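Local structure of RND efflux system, outer membrane lipoprotein, NodT family (Burkholderia mallei, 6U94) at residues R73-D78 with R160-S165; A179-L184 with S256-L261; A218-Q223 with G422-Q427; F306-T311 with A324-G329; L341-A346 with I362-Y367. The protein probably serves as the outer membrane channel component of an RND-type efflux system, through which exported compounds leave the cell. All coordinates share one frame; numbering follows the deposited sequence.

Contact 1. Residues R73-D78 with R160-S165; sequences RVATLD and RSVHIS
Val162 of helix 156-203 meets Ala75 and Thr76 of helix 72-86 in a plain helix-to-helix packing inside the mostly helical body of this outer membrane factor. The two segments run in broadly the same direction, and the backbones come nearest where Thr76 CA and Val162 CA lie 6.9 Å apart. Ala75 presents just a methyl here, and the segments bury only 84 Å² between them.

Taken in sequence, the second segment starts on a face that belongs to other parts of the chain. Arg160 hydrogen-bonds Gly456 O through NH2, and Ser161 packs on Phe133 and Leu137 of helix 132-142. Val162 is then directed toward helix 72-86. With CG1 anti to the backbone N (chi1 180°), its two methyls are spread like a fork across the gap. Both border the Thr76 hydroxyl, and CG1 also faces the methyl of Ala75, with Ala75 CB and Val162 CG1 4.3 Å apart. Ser165, about one turn on, hydrogen-bonds Glu134 through OG, which ties this helix to helix 132-142 as well.

Helix 132-142 also covers the edge of the contact, since Phe138 touches Thr76 and Leu137 touches Val162. The Thr76 and Val162 side chains cross at about a right angle. The threonine hydroxyl has a weak hydrogen bond to Leu72 O in its own helix, and the same OG1 rests 4.0 Å from Val162 CG2 and 4.1 Å from Val162 CG1.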
# COMPACT_ATOMS: atom_id res chain seq x y z
N ARG A 73 22.04 -6.79 4.71
CA ARG A 73 22.39 -5.39 4.93
C ARG A 73 22.32 -4.60 3.63
O ARG A 73 21.84 -3.46 3.61
CB ARG A 73 23.78 -5.28 5.55
CG ARG A 73 24.12 -3.89 6.06
CD ARG A 73 25.52 -3.83 6.67
NE ARG A 73 26.55 -4.13 5.68
CZ ARG A 73 26.96 -3.29 4.74
NH1 ARG A 73 26.41 -2.08 4.64
NH2 ARG A 73 27.91 -3.65 3.88
N VAL A 74 22.79 -5.19 2.53
CA VAL A 74 22.71 -4.52 1.24
C VAL A 74 21.27 -4.47 0.75
O VAL A 74 20.82 -3.47 0.18
CB VAL A 74 23.64 -5.21 0.22
CG1 VAL A 74 23.31 -4.78 -1.20
CG2 VAL A 74 25.09 -4.90 0.55
N ALA A 75 20.51 -5.55 0.97
CA ALA A 75 19.10 -5.55 0.62
C ALA A 75 18.36 -4.42 1.33
O ALA A 75 17.51 -3.75 0.73
CB ALA A 75 18.46 -6.90 0.95
N THR A 76 18.68 -4.20 2.60
CA THR A 76 18.11 -3.07 3.33
C THR A 76 18.48 -1.75 2.67
O THR A 76 17.64 -0.84 2.57
CB THR A 76 18.58 -3.11 4.79
OG1 THR A 76 17.84 -4.10 5.51
CG2 THR A 76 18.40 -1.75 5.46
N LEU A 77 19.72 -1.63 2.18
CA LEU A 77 20.13 -0.41 1.50
C LEU A 77 19.44 -0.26 0.14
O LEU A 77 19.21 0.86 -0.32
CB LEU A 77 21.65 -0.39 1.32
CG LEU A 77 22.53 -0.23 2.56
CD1 LEU A 77 23.99 -0.42 2.18
CD2 LEU A 77 22.32 1.13 3.21
N ASP A 78 19.13 -1.38 -0.52
CA ASP A 78 18.47 -1.31 -1.82
C ASP A 78 17.01 -0.91 -1.69
O ASP A 78 16.50 -0.11 -2.49
CB ASP A 78 18.59 -2.65 -2.54
CG ASP A 78 20.01 -2.95 -2.99
OD1 ASP A 78 20.88 -2.06 -2.87
OD2 ASP A 78 20.26 -4.08 -3.47
N ARG A 160 13.19 -12.46 8.43
CA ARG A 160 11.81 -12.45 7.94
C ARG A 160 11.31 -11.03 7.70
O ARG A 160 10.55 -10.79 6.76
CB ARG A 160 10.91 -13.18 8.94
CG ARG A 160 9.45 -13.27 8.50
CD ARG A 160 8.64 -14.08 9.49
NE ARG A 160 7.29 -14.34 9.00
CZ ARG A 160 6.99 -15.29 8.11
NH1 ARG A 160 7.95 -16.05 7.61
NH2 ARG A 160 5.74 -15.46 7.72
N SER A 161 11.75 -10.07 8.53
CA SER A 161 11.29 -8.70 8.37
C SER A 161 11.82 -8.08 7.09
O SER A 161 11.11 -7.33 6.41
CB SER A 161 11.72 -7.86 9.58
OG SER A 161 11.25 -6.52 9.46
N VAL A 162 13.07 -8.40 6.72
CA VAL A 162 13.64 -7.86 5.49
C VAL A 162 13.02 -8.54 4.27
O VAL A 162 12.76 -7.89 3.25
CB VAL A 162 15.17 -7.99 5.50
CG1 VAL A 162 15.77 -7.43 4.21
CG2 VAL A 162 15.75 -7.28 6.72
N HIS A 163 12.78 -9.85 4.35
CA HIS A 163 12.10 -10.55 3.27
C HIS A 163 10.69 -10.00 3.04
O HIS A 163 10.27 -9.79 1.90
CB HIS A 163 12.03 -12.05 3.57
CG HIS A 163 13.32 -12.77 3.39
ND1 HIS A 163 14.48 -12.14 2.98
CD2 HIS A 163 13.64 -14.08 3.54
CE1 HIS A 163 15.46 -13.02 2.90
NE2 HIS A 163 14.98 -14.21 3.23
N ILE A 164 9.96 -9.75 4.13
CA ILE A 164 8.60 -9.22 4.01
C ILE A 164 8.64 -7.85 3.34
O ILE A 164 7.85 -7.56 2.44
CB ILE A 164 7.93 -9.17 5.39
CG1 ILE A 164 7.51 -10.58 5.83
CG2 ILE A 164 6.74 -8.24 5.38
CD1 ILE A 164 6.77 -10.60 7.15
N SER A 165 9.56 -6.98 3.78
CA SER A 165 9.69 -5.67 3.16
C SER A 165 10.05 -5.78 1.69
O SER A 165 9.47 -5.09 0.84
CB SER A 165 10.75 -4.84 3.90
OG SER A 165 10.45 -4.72 5.28

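Contact 2. Residues A179-L184 with S256-L261; sequences ADRALL and SRAAPL
A loop laid against a helix, touching at two separate points, makes this contact: Leu261 meets Ala179, and Ser256 and Ala258 meet Arg181. Ala179 and Arg181 belong to helix 156-203; the others belong to the chain from the end of helix 253-256 toward helix 283-294. The 208 Å² buried between the segments includes no hydrogen bond.

At the apolar point, Leu261 lays one branch on the backbone of the helix, its CD2 coming within 4.1 Å of Ala179 CA. The leucine also touches Leu178, one residue earlier, while the Ala179 methyl, directed away from the loop, packs on Val438 and Leu442 of helix 421-454.

At the polar point, the Arg181 chain is fully extended, which carries the guanidinium out to the loop. Its NH1 passes 4.0 Å from Ser256 O and 4.2 Å from Ala258 CB, both met obliquely, and NH2 lies 4.1 Å from Ser256 CA. The firm polar partner is just outside the segment, where NH2 hydrogen-bonds Val255 O.

Arg181 thus bonds one carbonyl with Ser256 O near, and these oxygens would be expected to favour the cation; the link is electrostatic here and purely apolar at Leu261.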
# COMPACT_ATOMS: atom_id res chain seq x y z
N ALA A 179 0.27 1.28 -12.89
CA ALA A 179 -0.63 2.42 -12.71
C ALA A 179 -0.13 3.64 -13.47
O ALA A 179 -0.91 4.33 -14.13
CB ALA A 179 -0.79 2.73 -11.22
N ASP A 180 1.17 3.92 -13.39
CA ASP A 180 1.73 5.07 -14.09
C ASP A 180 1.68 4.91 -15.61
O ASP A 180 1.66 5.92 -16.32
CB ASP A 180 3.17 5.32 -13.63
CG ASP A 180 3.24 6.12 -12.34
OD1 ASP A 180 2.40 7.03 -12.17
OD2 ASP A 180 4.12 5.84 -11.50
N ARG A 181 1.67 3.68 -16.11
CA ARG A 181 1.46 3.47 -17.54
C ARG A 181 0.03 3.83 -17.94
O ARG A 181 -0.19 4.52 -18.93
CB ARG A 181 1.78 2.03 -17.92
CG ARG A 181 3.25 1.66 -17.88
CD ARG A 181 3.44 0.21 -18.30
NE ARG A 181 4.84 -0.20 -18.24
CZ ARG A 181 5.27 -1.41 -18.59
NH1 ARG A 181 4.41 -2.32 -19.03
NH2 ARG A 181 6.56 -1.71 -18.51
N ALA A 182 -0.95 3.35 -17.16
CA ALA A 182 -2.34 3.71 -17.42
C ALA A 182 -2.53 5.22 -17.36
O ALA A 182 -3.28 5.79 -18.16
CB ALA A 182 -3.25 3.01 -16.41
N LEU A 183 -1.86 5.89 -16.41
CA LEU A 183 -1.94 7.34 -16.33
C LEU A 183 -1.33 7.99 -17.57
O LEU A 183 -1.87 8.96 -18.10
CB LEU A 183 -1.25 7.83 -15.06
CG LEU A 183 -2.04 7.58 -13.78
CD1 LEU A 183 -1.14 7.72 -12.54
CD2 LEU A 183 -3.22 8.54 -13.70
N LEU A 184 -0.19 7.47 -18.04
CA LEU A 184 0.42 8.02 -19.25
C LEU A 184 -0.48 7.80 -20.46
O LEU A 184 -0.64 8.70 -21.28
CB LEU A 184 1.79 7.38 -19.48
CG LEU A 184 2.48 7.81 -20.78
CD1 LEU A 184 2.76 9.31 -20.76
CD2 LEU A 184 3.75 7.02 -21.02
N SER A 256 8.40 -5.35 -20.12
CA SER A 256 8.20 -4.39 -21.20
C SER A 256 6.86 -4.61 -21.91
O SER A 256 6.22 -3.65 -22.34
CB SER A 256 9.36 -4.48 -22.19
OG SER A 256 9.72 -5.83 -22.43
N ARG A 257 6.43 -5.87 -22.02
CA ARG A 257 5.21 -6.22 -22.74
C ARG A 257 4.24 -6.88 -21.76
O ARG A 257 3.93 -8.07 -21.87
CB ARG A 257 5.52 -7.14 -23.92
N ALA A 258 3.75 -6.10 -20.80
CA ALA A 258 2.77 -6.56 -19.83
C ALA A 258 1.42 -5.91 -20.12
O ALA A 258 1.35 -4.77 -20.58
CB ALA A 258 3.21 -6.25 -18.40
N ALA A 259 0.35 -6.65 -19.84
CA ALA A 259 -0.99 -6.16 -20.10
C ALA A 259 -1.27 -4.92 -19.24
O ALA A 259 -0.77 -4.80 -18.12
CB ALA A 259 -2.02 -7.24 -19.81
N PRO A 260 -2.07 -3.98 -19.76
CA PRO A 260 -2.37 -2.77 -18.98
C PRO A 260 -3.10 -3.11 -17.69
O PRO A 260 -3.72 -4.17 -17.55
CB PRO A 260 -3.26 -1.96 -19.93
CG PRO A 260 -3.82 -2.96 -20.89
CD PRO A 260 -2.74 -3.98 -21.07
N LEU A 261 -3.00 -2.20 -16.72
CA LEU A 261 -3.62 -2.39 -15.42
C LEU A 261 -5.10 -2.73 -15.56
O LEU A 261 -5.55 -3.81 -15.16
CB LEU A 261 -3.43 -1.14 -14.56
CG LEU A 261 -3.95 -1.22 -13.12
CD1 LEU A 261 -3.08 -2.13 -12.27
CD2 LEU A 261 -4.07 0.17 -12.51

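Contact 3. Residues A218-Q223 with G422-Q427; sequences ADTQVQ and GVFDAQ
Helices 211-247 and 421-454 run nearly parallel here, their local axes 10.7 Å apart at closest approach and crossing at 16°. Both segments lie near the starts of their helices, shortly after the turns that join them to helices 156-203 and 362-415, as in the long helical hairpins of TolC-like channels.

Across the gap Gln221 is the main bridge, and 89 Å² of its surface is buried by the other helix. Its chain runs straight on from CG, so that the amide reaches the far helix between Phe424 and Gln427. Gln221 CG comes within 3.5 Å of Phe424 CD1, the side chain crossing the ring at a slant, and the amide plane is turned 66° from the ring. Phe424 holds CG anti to its backbone N (chi1 164°), which swings the ring out to meet both Gln221 and Thr220. The hydroxyl of Thr220 grazes the ring obliquely, OG1 standing 4.0 Å from Phe424 CE1, but its hydrogen bond goes to Arg217 O in its own helix.

Gln427 approaches with a kink at the second torsion, leaving its amide tilted 31° from that of Gln221. Both amides also lie close to Gln194 of helix 156-203.

As the oxygen and nitrogen of each glutamine amide may be interchanged in the model, the chemistry implied is a cluster of polar amides set against an aromatic edge, in which the individual hydrogen bonds remain open.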
# COMPACT_ATOMS: atom_id res chain seq x y z
N ALA A 218 -8.81 26.25 -25.38
CA ALA A 218 -8.47 25.00 -26.06
C ALA A 218 -6.98 24.71 -25.99
O ALA A 218 -6.57 23.54 -25.94
CB ALA A 218 -8.93 25.05 -27.52
N ASP A 219 -6.15 25.75 -25.98
CA ASP A 219 -4.71 25.55 -25.90
C ASP A 219 -4.26 25.17 -24.49
O ASP A 219 -3.32 24.39 -24.34
CB ASP A 219 -3.96 26.80 -26.38
CG ASP A 219 -3.74 26.80 -27.88
OD1 ASP A 219 -4.01 25.77 -28.52
OD2 ASP A 219 -3.29 27.84 -28.42
N THR A 220 -4.92 25.69 -23.46
CA THR A 220 -4.59 25.29 -22.10
C THR A 220 -5.17 23.94 -21.72
O THR A 220 -4.76 23.37 -20.71
CB THR A 220 -5.05 26.35 -21.09
OG1 THR A 220 -6.47 26.47 -21.12
CG2 THR A 220 -4.41 27.70 -21.39
N GLN A 221 -6.13 23.42 -22.50
CA GLN A 221 -6.52 22.02 -22.35
C GLN A 221 -5.41 21.11 -22.86
O GLN A 221 -5.06 20.12 -22.21
CB GLN A 221 -7.82 21.75 -23.11
CG GLN A 221 -9.07 22.25 -22.43
CD GLN A 221 -10.32 21.97 -23.25
OE1 GLN A 221 -10.74 20.81 -23.38
NE2 GLN A 221 -10.92 23.01 -23.80
N VAL A 222 -4.86 21.43 -24.03
CA VAL A 222 -3.74 20.66 -24.57
C VAL A 222 -2.51 20.82 -23.69
O VAL A 222 -1.75 19.86 -23.49
CB VAL A 222 -3.46 21.10 -26.02
CG1 VAL A 222 -2.25 20.38 -26.58
CG2 VAL A 222 -4.68 20.85 -26.89
N GLN A 223 -2.30 22.02 -23.15
CA GLN A 223 -1.13 22.26 -22.31
C GLN A 223 -1.16 21.42 -21.04
O GLN A 223 -0.14 20.85 -20.65
CB GLN A 223 -1.03 23.75 -21.97
N GLY A 422 -18.65 25.50 -21.68
CA GLY A 422 -19.22 24.32 -21.06
C GLY A 422 -18.46 23.05 -21.40
O GLY A 422 -18.28 22.18 -20.55
N VAL A 423 -18.02 22.92 -22.66
CA VAL A 423 -17.18 21.78 -23.03
C VAL A 423 -15.84 21.86 -22.32
O VAL A 423 -15.33 20.86 -21.80
CB VAL A 423 -17.00 21.74 -24.56
CG1 VAL A 423 -16.05 20.62 -24.96
CG2 VAL A 423 -18.35 21.57 -25.25
N PHE A 424 -15.25 23.06 -22.27
CA PHE A 424 -13.96 23.25 -21.61
C PHE A 424 -14.02 22.85 -20.14
O PHE A 424 -13.18 22.08 -19.66
CB PHE A 424 -13.51 24.70 -21.76
CG PHE A 424 -12.40 25.09 -20.82
CD1 PHE A 424 -11.10 24.73 -21.09
CD2 PHE A 424 -12.67 25.83 -19.68
CE1 PHE A 424 -10.07 25.08 -20.24
CE2 PHE A 424 -11.64 26.18 -18.81
CZ PHE A 424 -10.35 25.81 -19.10
N ASP A 425 -15.02 23.35 -19.42
CA ASP A 425 -15.11 23.08 -17.98
C ASP A 425 -15.38 21.61 -17.70
O ASP A 425 -14.82 21.04 -16.76
CB ASP A 425 -16.19 23.96 -17.35
CG ASP A 425 -16.30 23.76 -15.86
OD1 ASP A 425 -15.29 23.40 -15.22
OD2 ASP A 425 -17.41 23.95 -15.31
N ALA A 426 -16.24 20.98 -18.51
CA ALA A 426 -16.58 19.58 -18.27
C ALA A 426 -15.41 18.66 -18.59
O ALA A 426 -15.14 17.71 -17.84
CB ALA A 426 -17.81 19.20 -19.09
N GLN A 427 -14.71 18.91 -19.70
CA GLN A 427 -13.57 18.08 -20.07
C GLN A 427 -12.47 18.18 -19.02
O GLN A 427 -11.85 17.17 -18.66
CB GLN A 427 -13.05 18.49 -21.44
CG GLN A 427 -11.87 17.67 -21.95
CD GLN A 427 -10.53 18.15 -21.43
OE1 GLN A 427 -10.39 19.30 -21.00
NE2 GLN A 427 -9.53 17.28 -21.45

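Contact 4. Residues F306-T311 with A324-G329; sequences FFPRIT and AGLFSG
Leu326 and Ile310 meet end to end, and with Pro308 beside them they account for almost all of the 98 Å² buried here. Leu326 gives the largest share, 54 Å², its closest contacts both made by CD1: a single methyl that meets the proline ring and the isoleucine tip, the two at about a right angle round it. The closest approach is Leu326 CD1 to Ile310 CD1 at 3.7 Å, a good van der Waals distance for two methyl groups that come tip to tip.

Ile310 reaches this point from an extended stretch of backbone. Its CG1 lies between the backbone N and the carbonyl carbon (chi1 58°), a less common setting that directs the long branch, extended at chi2, toward the helix. Pro308, two residues earlier, offers ring carbon CG at 4.2 Å from Leu326 CD1. The backbones stay well apart, with Pro308 CA and Leu326 CA 9.4 Å from each other, so the side chains span the whole separation.

Hydrogen bonds tie both sides to the rest of the fold. Ser276 OG bonds the carbonyls of Pro308 and Ile310, consistent with the extended course of the loop, and Leu326 has a backbone hydrogen bond with Leu334.

In the fold, the contact joins the loop leaving helix 299-306 to the short helix 321-326. In assembled relatives the corresponding region probably contributes to the beta barrel; no strand occurs in the modelled chain here. Pro308 packs on Trp333 and Phe335, and Phe306 and Phe307 lean on the start of helix 362-415.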
# COMPACT_ATOMS: atom_id res chain seq x y z
N PHE A 306 -2.58 -12.34 26.99
CA PHE A 306 -2.49 -11.10 26.23
C PHE A 306 -2.73 -11.22 24.72
O PHE A 306 -2.67 -10.20 24.03
CB PHE A 306 -1.12 -10.45 26.45
CG PHE A 306 -0.82 -10.16 27.90
CD1 PHE A 306 -1.51 -9.17 28.57
CD2 PHE A 306 0.16 -10.86 28.57
CE1 PHE A 306 -1.24 -8.89 29.90
CE2 PHE A 306 0.44 -10.59 29.90
CZ PHE A 306 -0.26 -9.61 30.56
N PHE A 307 -3.00 -12.41 24.20
CA PHE A 307 -3.10 -12.62 22.76
C PHE A 307 -4.51 -13.05 22.39
O PHE A 307 -4.89 -14.20 22.65
CB PHE A 307 -2.08 -13.67 22.30
CG PHE A 307 -1.59 -13.48 20.89
CD1 PHE A 307 -2.48 -13.37 19.84
CD2 PHE A 307 -0.23 -13.44 20.62
CE1 PHE A 307 -2.02 -13.20 18.54
CE2 PHE A 307 0.24 -13.28 19.33
CZ PHE A 307 -0.67 -13.16 18.28
N PRO A 308 -5.32 -12.16 21.81
CA PRO A 308 -6.69 -12.55 21.44
C PRO A 308 -6.69 -13.68 20.41
O PRO A 308 -5.81 -13.77 19.55
CB PRO A 308 -7.28 -11.26 20.85
CG PRO A 308 -6.42 -10.15 21.38
CD PRO A 308 -5.05 -10.74 21.51
N ARG A 309 -7.69 -14.54 20.51
CA ARG A 309 -7.91 -15.60 19.53
C ARG A 309 -9.25 -15.31 18.84
O ARG A 309 -10.31 -15.70 19.33
CB ARG A 309 -7.88 -17.01 20.17
CG ARG A 309 -8.67 -17.17 21.46
CD ARG A 309 -8.29 -18.48 22.17
NE ARG A 309 -8.51 -19.67 21.35
CZ ARG A 309 -8.32 -20.92 21.77
NH1 ARG A 309 -7.92 -21.15 23.01
NH2 ARG A 309 -8.55 -21.94 20.96
N ILE A 310 -9.17 -14.61 17.71
CA ILE A 310 -10.33 -14.22 16.92
C ILE A 310 -9.98 -14.37 15.45
O ILE A 310 -8.81 -14.48 15.07
CB ILE A 310 -10.78 -12.77 17.19
CG1 ILE A 310 -9.62 -11.81 16.90
CG2 ILE A 310 -11.29 -12.61 18.61
CD1 ILE A 310 -10.01 -10.35 16.86
N THR A 311 -11.01 -14.36 14.61
CA THR A 311 -10.79 -14.20 13.18
C THR A 311 -10.48 -12.74 12.88
O THR A 311 -10.90 -11.83 13.61
CB THR A 311 -12.01 -14.65 12.37
OG1 THR A 311 -13.16 -13.89 12.75
CG2 THR A 311 -12.27 -16.14 12.59
N ALA A 324 -13.40 -5.78 14.48
CA ALA A 324 -14.02 -4.47 14.65
C ALA A 324 -14.60 -4.30 16.05
O ALA A 324 -14.61 -3.19 16.59
CB ALA A 324 -15.11 -4.26 13.60
N GLY A 325 -15.09 -5.39 16.65
CA GLY A 325 -15.62 -5.31 17.99
C GLY A 325 -14.57 -5.00 19.03
O GLY A 325 -14.85 -4.32 20.03
N LEU A 326 -13.34 -5.49 18.83
CA LEU A 326 -12.25 -5.18 19.75
C LEU A 326 -11.99 -3.69 19.85
O LEU A 326 -11.60 -3.19 20.91
CB LEU A 326 -10.97 -5.90 19.33
CG LEU A 326 -10.74 -7.32 19.86
CD1 LEU A 326 -9.36 -7.83 19.46
CD2 LEU A 326 -10.90 -7.35 21.37
N PHE A 327 -12.22 -2.95 18.76
CA PHE A 327 -11.97 -1.52 18.72
C PHE A 327 -13.26 -0.71 18.65
O PHE A 327 -13.22 0.47 18.27
CB PHE A 327 -11.04 -1.18 17.56
CG PHE A 327 -9.71 -1.88 17.62
CD1 PHE A 327 -8.67 -1.35 18.37
CD2 PHE A 327 -9.51 -3.07 16.95
CE1 PHE A 327 -7.45 -2.00 18.45
CE2 PHE A 327 -8.30 -3.73 17.02
CZ PHE A 327 -7.26 -3.19 17.77
N SER A 328 -14.39 -1.30 19.01
CA SER A 328 -15.64 -0.55 19.09
C SER A 328 -15.55 0.48 20.21
O SER A 328 -15.09 0.18 21.31
CB SER A 328 -16.82 -1.49 19.33
OG SER A 328 -16.99 -1.75 20.71
N GLY A 329 -16.00 1.69 19.92
CA GLY A 329 -15.83 2.79 20.84
C GLY A 329 -14.48 3.47 20.78
O GLY A 329 -14.27 4.46 21.49

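Contact 5. Residues L341-A346 with I362-Y367; sequences LPIFNA and INVAGY
Val364 sets one methyl against both Phe344 and Ile343, a loop-on-helix packing at the start of the long helix 362-415 in this largely helical outer membrane factor. CG2 does all the touching. It meets the far end of the aromatic ring, with Val364 CG2 a close 3.4 Å from Phe344 CZ and 3.7 Å from Phe344 CE2. The approach to the ring is oblique. The same methyl lies 4.2 Å from Ile343 CG2, so Ile343 and Phe344 both meet it from neighbouring positions of the loop.

These placements follow from the first torsions. In Val364, CG1 is anti to the backbone N (chi1 177°), leaving CG2 as the branch that faces the loop. Phe344 has its CG anti to the carbonyl carbon (chi1 -64°), and the end of the ring comes up to the helix although its CB bond does not point there, its direction of approach opposite to that of the valine.

In the next shell, Val364 also packs on Phe306, Leu292 and Val358, so its pocket is apolar on several sides; Phe306 and Val358 touch Ile343 too. Polar groups set the backbones: Asp361 OD1 accepts a hydrogen bond from Val364 N in the first turn of the helix, while Asn352 bonds Phe344 N through OD1 and Ala346 O through ND2, gripping the loop at two points. Ile343 shares a backbone hydrogen bond with Gln298.

Within the loop itself, Ile343 CG2 sits 3.9 Å above one face of the Phe344 ring, displaced toward its rim.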
# COMPACT_ATOMS: atom_id res chain seq x y z
N LEU A 341 -2.63 -18.80 33.75
CA LEU A 341 -1.41 -19.56 33.84
C LEU A 341 -0.30 -18.66 34.33
O LEU A 341 -0.20 -17.51 33.91
CB LEU A 341 -1.04 -20.15 32.47
CG LEU A 341 -1.86 -21.33 31.99
CD1 LEU A 341 -1.74 -21.47 30.48
CD2 LEU A 341 -1.36 -22.58 32.68
N PRO A 342 0.55 -19.15 35.24
CA PRO A 342 1.67 -18.32 35.70
C PRO A 342 2.61 -18.02 34.54
O PRO A 342 3.07 -18.91 33.83
CB PRO A 342 2.35 -19.20 36.76
CG PRO A 342 1.28 -20.17 37.19
CD PRO A 342 0.47 -20.43 35.96
N ILE A 343 2.89 -16.73 34.35
CA ILE A 343 3.81 -16.35 33.29
C ILE A 343 5.25 -16.66 33.69
O ILE A 343 6.06 -17.04 32.84
CB ILE A 343 3.61 -14.87 32.93
CG1 ILE A 343 2.24 -14.69 32.27
CG2 ILE A 343 4.71 -14.37 32.01
CD1 ILE A 343 1.90 -13.26 31.92
N PHE A 344 5.57 -16.54 34.97
CA PHE A 344 6.92 -16.76 35.45
C PHE A 344 6.97 -17.98 36.37
O PHE A 344 6.06 -18.20 37.18
CB PHE A 344 7.45 -15.54 36.20
CG PHE A 344 7.59 -14.32 35.34
CD1 PHE A 344 8.67 -14.18 34.49
CD2 PHE A 344 6.63 -13.32 35.38
CE1 PHE A 344 8.80 -13.06 33.69
CE2 PHE A 344 6.75 -12.20 34.58
CZ PHE A 344 7.84 -12.07 33.74
N ASN A 345 8.03 -18.78 36.23
CA ASN A 345 8.26 -19.88 37.15
C ASN A 345 8.70 -19.39 38.52
O ASN A 345 8.59 -20.14 39.50
CB ASN A 345 9.30 -20.84 36.57
CG ASN A 345 8.95 -21.32 35.17
OD1 ASN A 345 8.21 -22.29 35.00
ND2 ASN A 345 9.47 -20.63 34.16
N ALA A 346 9.18 -18.16 38.61
CA ALA A 346 9.65 -17.58 39.86
C ALA A 346 8.57 -16.70 40.49
O ALA A 346 7.53 -16.43 39.89
CB ALA A 346 10.93 -16.77 39.63
N ILE A 362 9.38 -5.65 32.27
CA ILE A 362 9.49 -4.90 31.03
C ILE A 362 9.18 -5.78 29.82
O ILE A 362 8.63 -5.29 28.82
CB ILE A 362 10.88 -4.26 30.94
CG1 ILE A 362 11.15 -3.39 32.16
CG2 ILE A 362 11.02 -3.44 29.66
CD1 ILE A 362 10.05 -2.38 32.45
N ASN A 363 9.51 -7.07 29.89
CA ASN A 363 9.27 -7.94 28.75
C ASN A 363 7.81 -8.35 28.63
O ASN A 363 7.35 -8.66 27.53
CB ASN A 363 10.16 -9.18 28.84
CG ASN A 363 11.63 -8.84 28.84
OD1 ASN A 363 12.18 -8.40 27.82
ND2 ASN A 363 12.29 -9.05 29.97
N VAL A 364 7.07 -8.37 29.74
CA VAL A 364 5.64 -8.66 29.67
C VAL A 364 4.87 -7.44 29.18
O VAL A 364 3.99 -7.55 28.32
CB VAL A 364 5.12 -9.14 31.04
CG1 VAL A 364 3.63 -9.38 30.98
CG2 VAL A 364 5.85 -10.41 31.47
N ALA A 365 5.19 -6.26 29.71
CA ALA A 365 4.50 -5.04 29.29
C ALA A 365 4.76 -4.74 27.82
O ALA A 365 3.85 -4.34 27.09
CB ALA A 365 4.91 -3.86 30.17
N GLY A 366 6.00 -4.92 27.37
CA GLY A 366 6.30 -4.72 25.96
C GLY A 366 5.59 -5.72 25.07
O GLY A 366 5.11 -5.37 23.99
N TYR A 367 5.50 -6.97 25.52
CA TYR A 367 4.77 -7.99 24.77
C TYR A 367 3.30 -7.64 24.65
O TYR A 367 2.70 -7.78 23.58
CB TYR A 367 4.95 -9.35 25.44
CG TYR A 367 4.22 -10.50 24.80
CD1 TYR A 367 4.62 -11.01 23.57
CD2 TYR A 367 3.16 -11.12 25.45
CE1 TYR A 367 3.96 -12.08 22.99
CE2 TYR A 367 2.50 -12.19 24.88
CZ TYR A 367 2.91 -12.66 23.65
OH TYR A 367 2.25 -13.73 23.07

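In the fold
Contacts 1 and 2 both use helix 156-203, their centres 27 Å apart. Contact 3 joins helices 211-247 and 421-454 farther along the elongated body and alternates in sequence with contact 2. Contacts 4 and 5 both fall in the chain between the segments of contact 3, yet lie across the molecule, about 51 and 66 Å away between centres. These two are neighbours that touch, Phe307 CD2 lying 3.5 Å from Tyr367 OH. Contacts 1 to 3 each tie a long helix to a part of the chain more than 70 residues away, while contacts 4 and 5 join segments fewer than 20 residues apart, consistent with the extended helical architecture expected of an efflux channel subunit.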